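Long-range contacts in computational designed protein based on evolution (Synthetic construct, PDB 6JCC), which is of unknown function but is a designed all-helical protein assigned to the caspase recruitment domain family, consistent with a death-fold bundle: residues Glu10-Ile15 and Lys92-Glu97; Ile20-Pro25 and His81-Leu86; Leu33-Leu38 and Lys65-Glu70; Lys27-Pro32 and Gln72-Ala77; Ala41-Val46 and Lys57-Phe62. One frame throughout, in Å; residues are numbered along the deposited sequence.

Contact 1. Residues Glu10-Ile15 and Lys92-Glu97; sequences EFLLEI and KYLPLE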
# COMPACT_ATOMS: atom_id res chain seq x y z
N GLU A 10 -9.69 -1.90 8.95
CA GLU A 10 -10.01 -0.48 9.01
C GLU A 10 -8.75 0.39 9.08
O GLU A 10 -8.63 1.37 8.36
CB GLU A 10 -10.94 -0.18 10.20
N PHE A 11 -7.81 -0.01 9.94
CA PHE A 11 -6.54 0.71 10.07
C PHE A 11 -5.69 0.65 8.82
O PHE A 11 -5.11 1.65 8.42
CB PHE A 11 -5.74 0.19 11.24
CG PHE A 11 -6.01 0.91 12.51
CD1 PHE A 11 -5.68 2.24 12.63
CD2 PHE A 11 -6.62 0.27 13.57
CE1 PHE A 11 -5.94 2.93 13.80
CE2 PHE A 11 -6.88 0.95 14.75
CZ PHE A 11 -6.54 2.29 14.86
N LEU A 12 -5.59 -0.54 8.22
CA LEU A 12 -4.82 -0.70 6.99
C LEU A 12 -5.39 0.18 5.89
O LEU A 12 -4.64 0.86 5.19
CB LEU A 12 -4.79 -2.17 6.55
CG LEU A 12 -4.03 -2.50 5.26
CD1 LEU A 12 -2.59 -1.99 5.29
CD2 LEU A 12 -4.05 -4.00 5.02
N LEU A 13 -6.71 0.20 5.75
CA LEU A 13 -7.37 1.08 4.80
C LEU A 13 -7.11 2.56 5.09
O LEU A 13 -6.85 3.33 4.17
CB LEU A 13 -8.87 0.81 4.76
CG LEU A 13 -9.30 -0.48 4.08
CD1 LEU A 13 -10.76 -0.76 4.36
CD2 LEU A 13 -9.05 -0.43 2.58
N GLU A 14 -7.16 2.95 6.36
CA GLU A 14 -6.88 4.32 6.77
C GLU A 14 -5.45 4.74 6.46
O GLU A 14 -5.21 5.86 6.01
CB GLU A 14 -7.16 4.49 8.27
N ILE A 15 -4.50 3.85 6.71
CA ILE A 15 -3.08 4.12 6.45
C ILE A 15 -2.81 4.24 4.95
O ILE A 15 -2.09 5.14 4.54
CB ILE A 15 -2.17 3.05 7.08
CG1 ILE A 15 -2.28 3.13 8.60
CG2 ILE A 15 -0.71 3.24 6.68
CD1 ILE A 15 -2.07 1.82 9.29
N LYS A 92 2.98 -2.41 10.88
CA LYS A 92 2.18 -2.93 12.00
C LYS A 92 0.91 -3.64 11.53
O LYS A 92 0.61 -4.74 11.99
CB LYS A 92 1.81 -1.79 12.95
CG LYS A 92 1.09 -2.20 14.23
CD LYS A 92 0.59 -0.97 14.98
CE LYS A 92 0.12 -1.31 16.38
NZ LYS A 92 -0.49 -0.13 17.06
N TYR A 93 0.17 -3.01 10.62
CA TYR A 93 -1.15 -3.51 10.20
C TYR A 93 -1.15 -4.37 8.94
O TYR A 93 -2.19 -4.96 8.61
CB TYR A 93 -2.13 -2.34 10.06
CG TYR A 93 -2.45 -1.69 11.39
CD1 TYR A 93 -3.25 -2.34 12.33
CD2 TYR A 93 -1.93 -0.44 11.72
CE1 TYR A 93 -3.53 -1.76 13.56
CE2 TYR A 93 -2.21 0.15 12.94
CZ TYR A 93 -3.01 -0.51 13.86
OH TYR A 93 -3.29 0.08 15.07
N LEU A 94 -0.02 -4.49 8.25
CA LEU A 94 0.10 -5.43 7.14
C LEU A 94 0.04 -6.84 7.69
O LEU A 94 0.82 -7.17 8.58
CB LEU A 94 1.43 -5.28 6.38
CG LEU A 94 1.51 -4.26 5.25
CD1 LEU A 94 2.93 -4.18 4.73
CD2 LEU A 94 0.56 -4.61 4.12
N PRO A 95 -0.86 -7.69 7.17
CA PRO A 95 -0.94 -9.07 7.63
C PRO A 95 -0.01 -9.99 6.83
O PRO A 95 -0.42 -11.05 6.36
CB PRO A 95 -2.40 -9.40 7.37
CG PRO A 95 -2.66 -8.72 6.07
CD PRO A 95 -1.88 -7.43 6.13
N LEU A 96 1.23 -9.54 6.68
CA LEU A 96 2.22 -10.21 5.87
C LEU A 96 3.50 -10.26 6.66
O LEU A 96 3.76 -9.39 7.50
CB LEU A 96 2.45 -9.44 4.57
CG LEU A 96 1.24 -9.26 3.65
CD1 LEU A 96 1.54 -8.29 2.52
CD2 LEU A 96 0.81 -10.59 3.09
N GLU A 97 4.32 -11.26 6.36
CA GLU A 97 5.60 -11.43 7.03
C GLU A 97 6.67 -10.65 6.27
O GLU A 97 6.73 -9.43 6.36
CB GLU A 97 5.96 -12.92 7.12
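Phe-11 and Tyr-93 make the aromatic part of this contact, which joins helix 6-22 to the end of helix 84-93. Their planes are almost parallel, 11° apart, but the rings are offset, with little of one lying over the other. What lies over the centre of the tyrosine ring is Phe-11 CB, a CH-pi contact 3.5 Å from the Tyr-93 ring centroid, while Tyr-93 OH sits above the middle of the Phe-11 ring. Ile-15 adds an aliphatic touch, its CD1 3.3 Å from Tyr-93 CD2, the two side chains crossing at about a right angle.

The remaining packing is aliphatic. Leu-12, with CG anti to the backbone N (chi1 180°), divides its branches: CD1 lies 4.3 Å from Leu-94 CD2, and CD2 lies 4.2 Å from Pro-95 CD, where the chain makes an inverse gamma turn. Ile-60 and Leu-90 also pack on Leu-12. Tyr-93 O, by contrast, takes a hydrogen bond from Gln-8 NE2.

An alanine in place of Tyr-93 would probably leave one face of Phe-11 uncovered and Ile-15 CD1 without its tyrosine neighbour, opening a gap between the helices. Across the two segments the terminal regions are thus held by apolar and aromatic surfaces rather than by charge.

Contact 2. Residues Ile20-Pro25 and His81-Leu86; sequences IANLDP and HGYQAL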
# COMPACT_ATOMS: atom_id res chain seq x y z
N ILE A 20 -1.74 7.80 0.35
CA ILE A 20 -2.25 8.33 -0.92
C ILE A 20 -2.48 9.85 -0.86
O ILE A 20 -2.18 10.55 -1.83
CB ILE A 20 -3.55 7.59 -1.35
CG1 ILE A 20 -3.21 6.15 -1.77
CG2 ILE A 20 -4.26 8.30 -2.49
CD1 ILE A 20 -4.39 5.20 -1.73
N ALA A 21 -2.99 10.35 0.26
CA ALA A 21 -3.20 11.79 0.45
C ALA A 21 -1.91 12.61 0.37
O ALA A 21 -1.93 13.76 -0.07
CB ALA A 21 -3.90 12.05 1.78
N ASN A 22 -0.80 12.00 0.78
CA ASN A 22 0.50 12.67 0.83
C ASN A 22 1.43 12.40 -0.34
O ASN A 22 2.25 13.25 -0.68
CB ASN A 22 1.23 12.26 2.10
CG ASN A 22 0.59 12.81 3.36
OD1 ASN A 22 0.57 14.02 3.57
ND2 ASN A 22 0.07 11.93 4.20
N LEU A 23 1.31 11.23 -0.95
CA LEU A 23 2.32 10.70 -1.86
C LEU A 23 1.67 9.81 -2.91
O LEU A 23 0.80 9.00 -2.58
CB LEU A 23 3.33 9.89 -1.04
CG LEU A 23 4.50 9.17 -1.72
CD1 LEU A 23 5.47 10.15 -2.35
CD2 LEU A 23 5.22 8.29 -0.71
N ASP A 24 2.09 9.96 -4.16
CA ASP A 24 1.64 9.07 -5.24
C ASP A 24 2.14 7.66 -4.90
O ASP A 24 3.35 7.44 -4.86
CB ASP A 24 2.23 9.54 -6.57
CG ASP A 24 1.89 8.62 -7.75
OD1 ASP A 24 1.19 7.61 -7.60
OD2 ASP A 24 2.35 8.95 -8.86
N PRO A 25 1.23 6.70 -4.66
CA PRO A 25 1.70 5.36 -4.26
C PRO A 25 2.54 4.64 -5.32
O PRO A 25 3.28 3.72 -4.97
CB PRO A 25 0.40 4.60 -3.97
CG PRO A 25 -0.64 5.30 -4.75
CD PRO A 25 -0.25 6.75 -4.76
N HIS A 81 11.18 8.20 1.13
CA HIS A 81 10.46 9.41 0.70
C HIS A 81 10.14 10.39 1.83
O HIS A 81 9.61 11.48 1.58
CB HIS A 81 9.18 9.04 -0.05
CG HIS A 81 9.42 8.51 -1.42
ND1 HIS A 81 9.78 7.20 -1.66
CD2 HIS A 81 9.38 9.12 -2.63
CE1 HIS A 81 9.93 7.02 -2.96
NE2 HIS A 81 9.70 8.17 -3.57
N GLY A 82 10.45 10.01 3.07
CA GLY A 82 10.32 10.88 4.24
C GLY A 82 9.12 10.61 5.14
O GLY A 82 8.66 11.53 5.81
N TYR A 83 8.62 9.38 5.17
CA TYR A 83 7.41 9.03 5.95
C TYR A 83 7.67 7.86 6.90
O TYR A 83 7.20 6.74 6.67
CB TYR A 83 6.24 8.75 5.01
CG TYR A 83 5.89 9.94 4.16
CD1 TYR A 83 5.08 10.96 4.66
CD2 TYR A 83 6.40 10.08 2.87
CE1 TYR A 83 4.78 12.08 3.90
CE2 TYR A 83 6.10 11.20 2.10
CZ TYR A 83 5.29 12.19 2.61
OH TYR A 83 4.98 13.30 1.86
N GLN A 84 8.40 8.15 7.98
CA GLN A 84 8.76 7.13 8.97
C GLN A 84 7.54 6.60 9.72
O GLN A 84 7.39 5.39 9.86
CB GLN A 84 9.77 7.70 9.98
CG GLN A 84 11.14 8.02 9.40
CD GLN A 84 11.98 6.79 9.07
OE1 GLN A 84 11.85 5.74 9.71
NE2 GLN A 84 12.85 6.92 8.07
N ALA A 85 6.69 7.50 10.19
CA ALA A 85 5.49 7.13 10.96
C ALA A 85 4.52 6.28 10.14
O ALA A 85 4.01 5.27 10.64
CB ALA A 85 4.79 8.37 11.50
N LEU A 86 4.27 6.67 8.89
CA LEU A 86 3.41 5.87 8.01
C LEU A 86 4.03 4.51 7.68
O LEU A 86 3.30 3.51 7.58
CB LEU A 86 3.08 6.62 6.72
CG LEU A 86 2.23 7.87 6.88
CD1 LEU A 86 2.06 8.56 5.54
CD2 LEU A 86 0.87 7.57 7.48
O HOH W 1 3.37 15.02 3.10
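The turn that links helix 68-80 to helix 84-93 packs here against the C-terminal end of helix 6-22, with Tyr-83 and His-81 meeting Asn-22 and Leu-23. Gly-82 closes the preceding helix in a Schellman motif, its phi of 103° being one at which a side chain would press on the carbonyl oxygen before it; Tyr-83 then takes the N-cap position of the next helix.

Leu-23 is the apolar centre. Its CG stands anti to the backbone N (chi1 178°), and the two methyls beyond it part company: CD1 approaches the imidazole at His-81 CD2, 4.1 Å away, and CD2 reaches Tyr-83 CE2, also at 4.1 Å. The leucine crosses the histidine side chain at about a right angle. Ile-28 packs against Leu-23 as well. His-81 ND1 is engaged by Ala-77 O, a hydrogen bond back into the helix it follows.

Asn-22 meets the far end of the tyrosine. Its CB lies 3.9 Å from Tyr-83 OH, and its ND2 lies 4.1 Å from Leu-86 CD1. A water joins the polar ends, 3.0 Å from Asn-22 OD1, to which it donates, and 2.7 Å from Tyr-83 OH; it lies in the plane of the tyrosine ring, at the edge. Asn-22 ND2 turns to its own helix in a weak hydrogen bond to Glu-18 O.

The contact therefore pairs a small apolar patch around Leu-23 with a polar margin at the protein surface, where water carries the link between amide and phenol.

Contact 3. Residues Leu33-Leu38 and Lys65-Glu70; sequences LRRGLL and KLSPAE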
# COMPACT_ATOMS: atom_id res chain seq x y z
N LEU A 33 5.87 -3.21 -8.85
CA LEU A 33 5.58 -2.89 -10.26
C LEU A 33 6.58 -3.55 -11.21
O LEU A 33 6.19 -4.08 -12.24
CB LEU A 33 5.53 -1.38 -10.50
CG LEU A 33 4.28 -0.67 -9.99
CD1 LEU A 33 4.51 0.83 -9.86
CD2 LEU A 33 3.07 -0.94 -10.88
N ARG A 34 7.87 -3.54 -10.85
CA ARG A 34 8.89 -4.24 -11.64
C ARG A 34 8.71 -5.74 -11.67
O ARG A 34 9.17 -6.39 -12.59
CB ARG A 34 10.28 -4.00 -11.07
CG ARG A 34 10.76 -2.59 -11.21
CD ARG A 34 12.19 -2.48 -10.73
NE ARG A 34 12.46 -1.11 -10.35
CZ ARG A 34 13.58 -0.66 -9.81
NH1 ARG A 34 14.59 -1.49 -9.56
NH2 ARG A 34 13.69 0.62 -9.51
N ARG A 35 8.07 -6.27 -10.63
CA ARG A 35 7.80 -7.70 -10.50
C ARG A 35 6.38 -8.10 -10.91
O ARG A 35 5.91 -9.19 -10.59
CB ARG A 35 8.13 -8.12 -9.06
CG ARG A 35 9.62 -7.99 -8.77
CD ARG A 35 9.97 -7.85 -7.31
NE ARG A 35 9.60 -9.02 -6.53
CZ ARG A 35 10.31 -9.56 -5.54
NH1 ARG A 35 9.82 -10.63 -4.93
NH2 ARG A 35 11.50 -9.08 -5.16
N GLY A 36 5.70 -7.22 -11.65
CA GLY A 36 4.41 -7.53 -12.27
C GLY A 36 3.22 -7.68 -11.34
O GLY A 36 2.29 -8.42 -11.66
N LEU A 37 3.22 -6.98 -10.21
CA LEU A 37 2.08 -7.03 -9.27
C LEU A 37 0.78 -6.64 -9.97
O LEU A 37 -0.24 -7.30 -9.83
CB LEU A 37 2.32 -6.11 -8.07
CG LEU A 37 1.27 -6.13 -6.95
CD1 LEU A 37 1.31 -7.46 -6.21
CD2 LEU A 37 1.48 -4.97 -5.98
N LEU A 38 0.86 -5.55 -10.72
CA LEU A 38 -0.24 -5.08 -11.56
C LEU A 38 0.35 -4.26 -12.69
O LEU A 38 1.49 -3.80 -12.59
CB LEU A 38 -1.25 -4.26 -10.74
CG LEU A 38 -0.90 -2.85 -10.24
CD1 LEU A 38 -2.14 -2.19 -9.67
CD2 LEU A 38 0.22 -2.85 -9.21
N LYS A 65 -1.38 -9.13 -1.92
CA LYS A 65 -0.64 -10.07 -2.77
C LYS A 65 0.88 -9.87 -2.75
O LYS A 65 1.60 -10.61 -3.42
CB LYS A 65 -1.16 -9.99 -4.21
CG LYS A 65 -2.61 -10.42 -4.35
CD LYS A 65 -3.00 -10.75 -5.78
CE LYS A 65 -3.00 -9.52 -6.68
NZ LYS A 65 -3.65 -9.81 -7.98
N LEU A 66 1.38 -8.90 -1.98
CA LEU A 66 2.82 -8.65 -1.91
C LEU A 66 3.56 -9.83 -1.29
O LEU A 66 3.10 -10.42 -0.31
CB LEU A 66 3.12 -7.40 -1.08
CG LEU A 66 2.64 -6.04 -1.60
CD1 LEU A 66 2.70 -5.00 -0.49
CD2 LEU A 66 3.45 -5.58 -2.80
N SER A 67 4.71 -10.16 -1.86
CA SER A 67 5.64 -11.10 -1.24
C SER A 67 6.32 -10.41 -0.06
O SER A 67 6.25 -9.18 0.06
CB SER A 67 6.69 -11.56 -2.24
OG SER A 67 7.62 -10.52 -2.50
N PRO A 68 6.98 -11.17 0.83
CA PRO A 68 7.68 -10.54 1.95
C PRO A 68 8.68 -9.45 1.56
O PRO A 68 8.68 -8.37 2.16
CB PRO A 68 8.40 -11.72 2.61
CG PRO A 68 7.48 -12.86 2.36
CD PRO A 68 6.94 -12.64 0.98
N ALA A 69 9.51 -9.71 0.55
CA ALA A 69 10.49 -8.73 0.06
C ALA A 69 9.82 -7.51 -0.57
O ALA A 69 10.31 -6.39 -0.43
CB ALA A 69 11.45 -9.37 -0.93
N GLU A 70 8.70 -7.73 -1.25
CA GLU A 70 7.92 -6.63 -1.83
C GLU A 70 7.30 -5.76 -0.74
O GLU A 70 7.28 -4.54 -0.86
CB GLU A 70 6.84 -7.17 -2.75
CG GLU A 70 7.38 -7.68 -4.07
CD GLU A 70 6.36 -8.45 -4.89
OE1 GLU A 70 5.29 -8.83 -4.37
OE2 GLU A 70 6.66 -8.70 -6.06
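Arg-35 and Glu-70 form a salt bridge, NE of the arginine standing 3.0 Å from Glu-70 OE2. As a hydrogen bond it is weak, bent to 124° at the hydrogen, and the guanidinium and carboxylate planes are turned 59° apart. Glu-70 CG lies over one guanidinium face, toward its rim, so the arginine also rests on the aliphatic part of its partner. The other carboxylate oxygen is used within its own segment: Glu-70 OE1 accepts from Ser-67 N at 2.9 Å in a nearly straight bond, and Glu-70 N returns one to Ser-67 OG at 3.2 Å. This capping box starts helix 68-80 and would hold the carboxylate in place for the arginine. Arg-35 NH2 has a further, long and weak ion pair with Glu-31.

Outside the polar group, Leu-37 CD2 packs 3.8 Å from Leu-66 CD2. The other branch, Leu-37 CD1, lies 4.1 Å from Lys-65 CB. Gly-36, with positive phi, is the C-prime residue of the Schellman motif ending helix 30-34. The contact thus joins the end of that helix to the start of helix 68-80, with Pro-32 against both leucines and Phe-62 of helix 52-63 packing on Leu-37.

Contact 4. Residues Lys27-Pro32 and Gln72-Ala77; sequences KILEEP and QALIDA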
# COMPACT_ATOMS: atom_id res chain seq x y z
N LYS A 27 5.18 5.69 -6.39
CA LYS A 27 6.54 5.88 -5.89
C LYS A 27 7.00 4.83 -4.88
O LYS A 27 8.17 4.49 -4.85
CB LYS A 27 6.70 7.27 -5.29
CG LYS A 27 6.64 8.35 -6.35
CD LYS A 27 6.85 9.72 -5.76
CE LYS A 27 6.86 10.78 -6.85
NZ LYS A 27 8.16 10.81 -7.57
N ILE A 28 6.08 4.35 -4.06
CA ILE A 28 6.40 3.30 -3.08
C ILE A 28 6.16 1.88 -3.61
O ILE A 28 6.60 0.92 -2.99
CB ILE A 28 5.70 3.52 -1.72
CG1 ILE A 28 4.17 3.35 -1.82
CG2 ILE A 28 6.06 4.89 -1.16
CD1 ILE A 28 3.48 3.25 -0.48
N LEU A 29 5.47 1.77 -4.74
CA LEU A 29 5.21 0.47 -5.38
C LEU A 29 6.23 0.10 -6.47
O LEU A 29 5.99 -0.83 -7.24
CB LEU A 29 3.80 0.46 -5.97
CG LEU A 29 2.65 0.51 -4.96
CD1 LEU A 29 1.35 0.90 -5.64
CD2 LEU A 29 2.50 -0.82 -4.24
N GLU A 30 7.37 0.79 -6.52
CA GLU A 30 8.42 0.54 -7.52
C GLU A 30 8.73 -0.93 -7.71
O GLU A 30 8.62 -1.45 -8.82
CB GLU A 30 9.72 1.24 -7.14
CG GLU A 30 9.94 2.57 -7.79
CD GLU A 30 11.39 2.98 -7.71
OE1 GLU A 30 11.88 3.20 -6.58
OE2 GLU A 30 12.04 3.05 -8.76
N GLU A 31 9.15 -1.59 -6.63
CA GLU A 31 9.60 -2.97 -6.73
C GLU A 31 8.48 -3.93 -7.13
O GLU A 31 8.67 -4.73 -8.03
CB GLU A 31 10.31 -3.42 -5.45
CG GLU A 31 10.95 -4.79 -5.56
CD GLU A 31 12.05 -4.83 -6.61
OE1 GLU A 31 12.79 -3.83 -6.75
OE2 GLU A 31 12.19 -5.85 -7.31
N PRO A 32 7.31 -3.85 -6.47
CA PRO A 32 6.21 -4.70 -6.93
C PRO A 32 5.79 -4.46 -8.39
O PRO A 32 5.43 -5.40 -9.08
CB PRO A 32 5.06 -4.38 -5.97
CG PRO A 32 5.64 -3.63 -4.85
CD PRO A 32 7.03 -3.22 -5.17
N GLN A 72 8.48 -5.40 2.32
CA GLN A 72 9.62 -4.67 2.90
C GLN A 72 10.08 -3.51 2.01
O GLN A 72 10.39 -2.44 2.52
CB GLN A 72 10.80 -5.61 3.19
CG GLN A 72 11.91 -4.99 4.03
CD GLN A 72 11.44 -4.46 5.38
OE1 GLN A 72 11.67 -3.30 5.71
NE2 GLN A 72 10.77 -5.31 6.15
N ALA A 73 10.10 -3.73 0.70
CA ALA A 73 10.47 -2.68 -0.27
C ALA A 73 9.53 -1.48 -0.18
O ALA A 73 9.95 -0.33 -0.24
CB ALA A 73 10.46 -3.24 -1.68
N LEU A 74 8.25 -1.77 -0.03
CA LEU A 74 7.24 -0.74 0.13
C LEU A 74 7.48 0.09 1.40
O LEU A 74 7.45 1.32 1.37
CB LEU A 74 5.87 -1.41 0.15
CG LEU A 74 4.64 -0.56 -0.10
CD1 LEU A 74 3.52 -1.39 -0.67
CD2 LEU A 74 4.20 -0.01 1.22
N ILE A 75 7.74 -0.60 2.50
CA ILE A 75 8.03 0.05 3.79
C ILE A 75 9.31 0.89 3.68
O ILE A 75 9.32 2.05 4.10
CB ILE A 75 8.15 -1.00 4.93
CG1 ILE A 75 6.78 -1.66 5.18
CG2 ILE A 75 8.64 -0.37 6.23
CD1 ILE A 75 6.87 -3.02 5.82
N ASP A 76 10.36 0.31 3.11
CA ASP A 76 11.62 1.04 2.88
C ASP A 76 11.41 2.27 2.00
O ASP A 76 12.00 3.33 2.25
CB ASP A 76 12.67 0.13 2.22
CG ASP A 76 13.18 -0.97 3.15
OD1 ASP A 76 12.87 -0.97 4.35
OD2 ASP A 76 13.91 -1.85 2.65
N ALA A 77 10.57 2.14 0.98
CA ALA A 77 10.29 3.25 0.07
C ALA A 77 9.57 4.41 0.76
O ALA A 77 9.88 5.57 0.50
CB ALA A 77 9.48 2.76 -1.12
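Ile-28 packs against Ala-77 and Leu-74, reaching each through a different part of its side chain. Near the backbone, its CB lies 3.9 Å from Ala-77 CB, with CG2 also close to that methyl. At the far end, Ile-28 CD1 comes 3.7 Å from Leu-74 CD2, the two side chains crossing obliquely. The backbone joins in through a CA-H...O contact, with Leu-74 CA 3.6 Å from Ile-28 O and an angle of 156° at the hydrogen.

Leu-74 has a second partner in Leu-29, which lies beside it and points the same way; Leu-29 CD2 is 3.8 Å from Leu-74 CD1. One turn before Ala-77 in helix 68-80, Ala-73 CB meets Glu-31 CB at 3.8 Å. Beyond that methylene, Glu-31 turns its acid end away, toward a long, weak ion pair with Arg-35.

Two features set these groups in place. Ile-28 holds CG1 between the backbone N and the carbonyl carbon (chi1 67°), which puts CG2 anti to the carbonyl carbon, near Ala-77 CB. The small side chains of Ala-73 and Ala-77 let the neighbouring backbone come near: Ile-28 CA and Ala-77 CA are 5.0 Å apart.

The contact packs the approach to helix 30-34 and its first turn against helix 68-80. Around it, Leu-90 of helix 84-93 and Ile-63 of helix 52-63 pack on Leu-74, Leu-59 touches Leu-29, and Leu-23 packs on Ile-28.

Contact 5. Residues Ala41-Val46 and Lys57-Phe62; sequences AELQEV and KKLIDF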
# COMPACT_ATOMS: atom_id res chain seq x y z
N ALA A 41 -1.44 0.45 -16.41
CA ALA A 41 -2.83 0.84 -16.66
C ALA A 41 -3.76 0.47 -15.50
O ALA A 41 -4.62 1.27 -15.13
CB ALA A 41 -3.33 0.21 -17.96
N GLU A 42 -3.56 -0.71 -14.92
CA GLU A 42 -4.34 -1.14 -13.75
C GLU A 42 -4.10 -0.24 -12.54
O GLU A 42 -5.04 0.09 -11.84
CB GLU A 42 -4.03 -2.59 -13.37
CG GLU A 42 -4.67 -3.61 -14.29
CD GLU A 42 -4.14 -5.02 -14.10
OE1 GLU A 42 -3.06 -5.20 -13.50
OE2 GLU A 42 -4.80 -5.96 -14.57
N LEU A 43 -2.85 0.15 -12.31
CA LEU A 43 -2.55 1.07 -11.21
C LEU A 43 -3.17 2.44 -11.47
O LEU A 43 -3.71 3.05 -10.56
CB LEU A 43 -1.04 1.21 -10.97
CG LEU A 43 -0.63 2.07 -9.75
CD1 LEU A 43 -1.36 1.69 -8.47
CD2 LEU A 43 0.87 2.00 -9.51
N GLN A 44 -3.09 2.91 -12.72
CA GLN A 44 -3.73 4.17 -13.13
C GLN A 44 -5.23 4.18 -12.84
O GLN A 44 -5.76 5.18 -12.35
CB GLN A 44 -3.48 4.43 -14.62
N GLU A 45 -5.90 3.07 -13.12
CA GLU A 45 -7.33 2.92 -12.84
C GLU A 45 -7.64 2.96 -11.35
O GLU A 45 -8.65 3.52 -10.94
CB GLU A 45 -7.87 1.62 -13.43
CG GLU A 45 -7.90 1.62 -14.94
CD GLU A 45 -8.49 0.36 -15.54
OE1 GLU A 45 -8.61 -0.66 -14.83
OE2 GLU A 45 -8.84 0.39 -16.73
N VAL A 46 -6.77 2.35 -10.54
CA VAL A 46 -6.89 2.38 -9.08
C VAL A 46 -6.80 3.81 -8.54
O VAL A 46 -7.54 4.17 -7.62
CB VAL A 46 -5.84 1.47 -8.40
CG1 VAL A 46 -5.75 1.71 -6.89
CG2 VAL A 46 -6.17 0.01 -8.66
N LYS A 57 -9.43 1.16 -1.01
CA LYS A 57 -10.27 -0.04 -1.12
C LYS A 57 -9.91 -0.89 -2.35
O LYS A 57 -10.03 -2.11 -2.30
CB LYS A 57 -11.75 0.34 -1.15
CG LYS A 57 -12.72 -0.83 -1.30
CD LYS A 57 -12.58 -1.91 -0.23
CE LYS A 57 -12.98 -1.44 1.17
NZ LYS A 57 -14.45 -1.23 1.29
N LYS A 58 -9.50 -0.25 -3.43
CA LYS A 58 -9.04 -0.97 -4.62
C LYS A 58 -7.59 -1.42 -4.43
O LYS A 58 -7.24 -2.55 -4.77
CB LYS A 58 -9.15 -0.09 -5.87
CG LYS A 58 -10.54 0.49 -6.15
CD LYS A 58 -11.51 -0.55 -6.67
CE LYS A 58 -12.89 0.06 -6.90
NZ LYS A 58 -13.66 -0.65 -7.96
N LEU A 59 -6.76 -0.55 -3.86
CA LEU A 59 -5.33 -0.84 -3.69
C LEU A 59 -5.05 -2.00 -2.73
O LEU A 59 -4.11 -2.75 -2.94
CB LEU A 59 -4.59 0.42 -3.21
CG LEU A 59 -3.06 0.36 -3.14
CD1 LEU A 59 -2.44 -0.00 -4.48
CD2 LEU A 59 -2.51 1.69 -2.64
N ILE A 60 -5.88 -2.15 -1.70
CA ILE A 60 -5.67 -3.20 -0.69
C ILE A 60 -5.54 -4.61 -1.30
O ILE A 60 -4.77 -5.43 -0.80
CB ILE A 60 -6.76 -3.17 0.42
CG1 ILE A 60 -6.33 -4.02 1.63
CG2 ILE A 60 -8.12 -3.61 -0.11
CD1 ILE A 60 -7.22 -3.86 2.84
N ASP A 61 -6.27 -4.87 -2.38
CA ASP A 61 -6.20 -6.17 -3.07
C ASP A 61 -4.79 -6.50 -3.53
O ASP A 61 -4.34 -7.64 -3.43
CB ASP A 61 -7.13 -6.21 -4.29
CG ASP A 61 -8.60 -6.27 -3.90
OD1 ASP A 61 -8.91 -6.63 -2.75
OD2 ASP A 61 -9.44 -5.97 -4.77
N PHE A 62 -4.09 -5.49 -4.03
CA PHE A 62 -2.72 -5.66 -4.51
C PHE A 62 -1.72 -5.69 -3.36
O PHE A 62 -0.77 -6.48 -3.39
CB PHE A 62 -2.39 -4.57 -5.53
CG PHE A 62 -3.31 -4.59 -6.71
CD1 PHE A 62 -3.13 -5.54 -7.71
CD2 PHE A 62 -4.38 -3.71 -6.81
CE1 PHE A 62 -3.99 -5.59 -8.80
CE2 PHE A 62 -5.24 -3.75 -7.90
CZ PHE A 62 -5.04 -4.70 -8.89
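Val-46 is the tight centre of this helix pair, its two methyls dividing the facing surface of segment 57-62 between them. CG1, anti to the backbone N (chi1 168°), points at the helix wall, 3.9 Å from Leu-59 N and 4.1 Å from Leu-59 CB. CG2 reaches the aromatic side chain instead, 3.9 Å from Phe-62 CE2, the valine and phenylalanine side chains passing one another with opposite headings. Lys-58 contributes its aliphatic base, with CB 4.0 Å from Val-46 CG1. The backbones are nearest here, Val-46 CA being 6.0 Å from Lys-58 CA.

Replacing Val-46 by an alanine would probably open a gap beside Leu-59 and leave Phe-62 CE2 without its methyl neighbour.

Away from the valine the fit is looser. Leu-43 and Leu-59 come no nearer than 4.5 Å, CD1 to CD1, and Leu-43 also packs on Thr-26 and Leu-38. On the solvent side, Lys-58 turns CD aside at chi2 (-74°), and the end of its chain leads away from segment 41-46. Glu-42 lends its carboxylate to the start of its own helix, OE1 accepting a hydrogen bond from Thr-39 N.

The short segments run roughly antiparallel, their N-to-C directions 146° apart, with axes 10.1 Å apart at closest approach. On its other side helix 52-63 packs against helix 6-22, through Ile-60 on Leu-12 and Leu-13. Helices 40-47 and 52-63, consecutive in the chain and joined by an apolar face with Lys-58 at its rim, are consistent with the helical bundle of the caspase recruitment domain, a member of the death-fold clan.

Contact 1 joins a segment near the N-terminus to the C-terminal residues, and the other four are nested within the loop it closes. Contacts 1 and 2 both pair helix 6-22 with helix 84-93, their centres about 14 Å apart. Contacts 3 and 4 likewise share helices 30-34 and 68-80; their centres are about 9 Å apart, with Leu-66 CD2 3.6 Å from Pro-32 CG. Contact 5 meets contact 3 where Leu-38 CB lies 3.6 Å from Phe-62 CE1, and contact 1 where Leu-12 CD2 lies 3.8 Å from Ile-60 CD1. Contacts 2 and 3 do not touch, but contact 4 bridges them, Leu-23 CD2 packing 3.5 Å from Ile-28 CG2. Together they tie all six helices into one bundle.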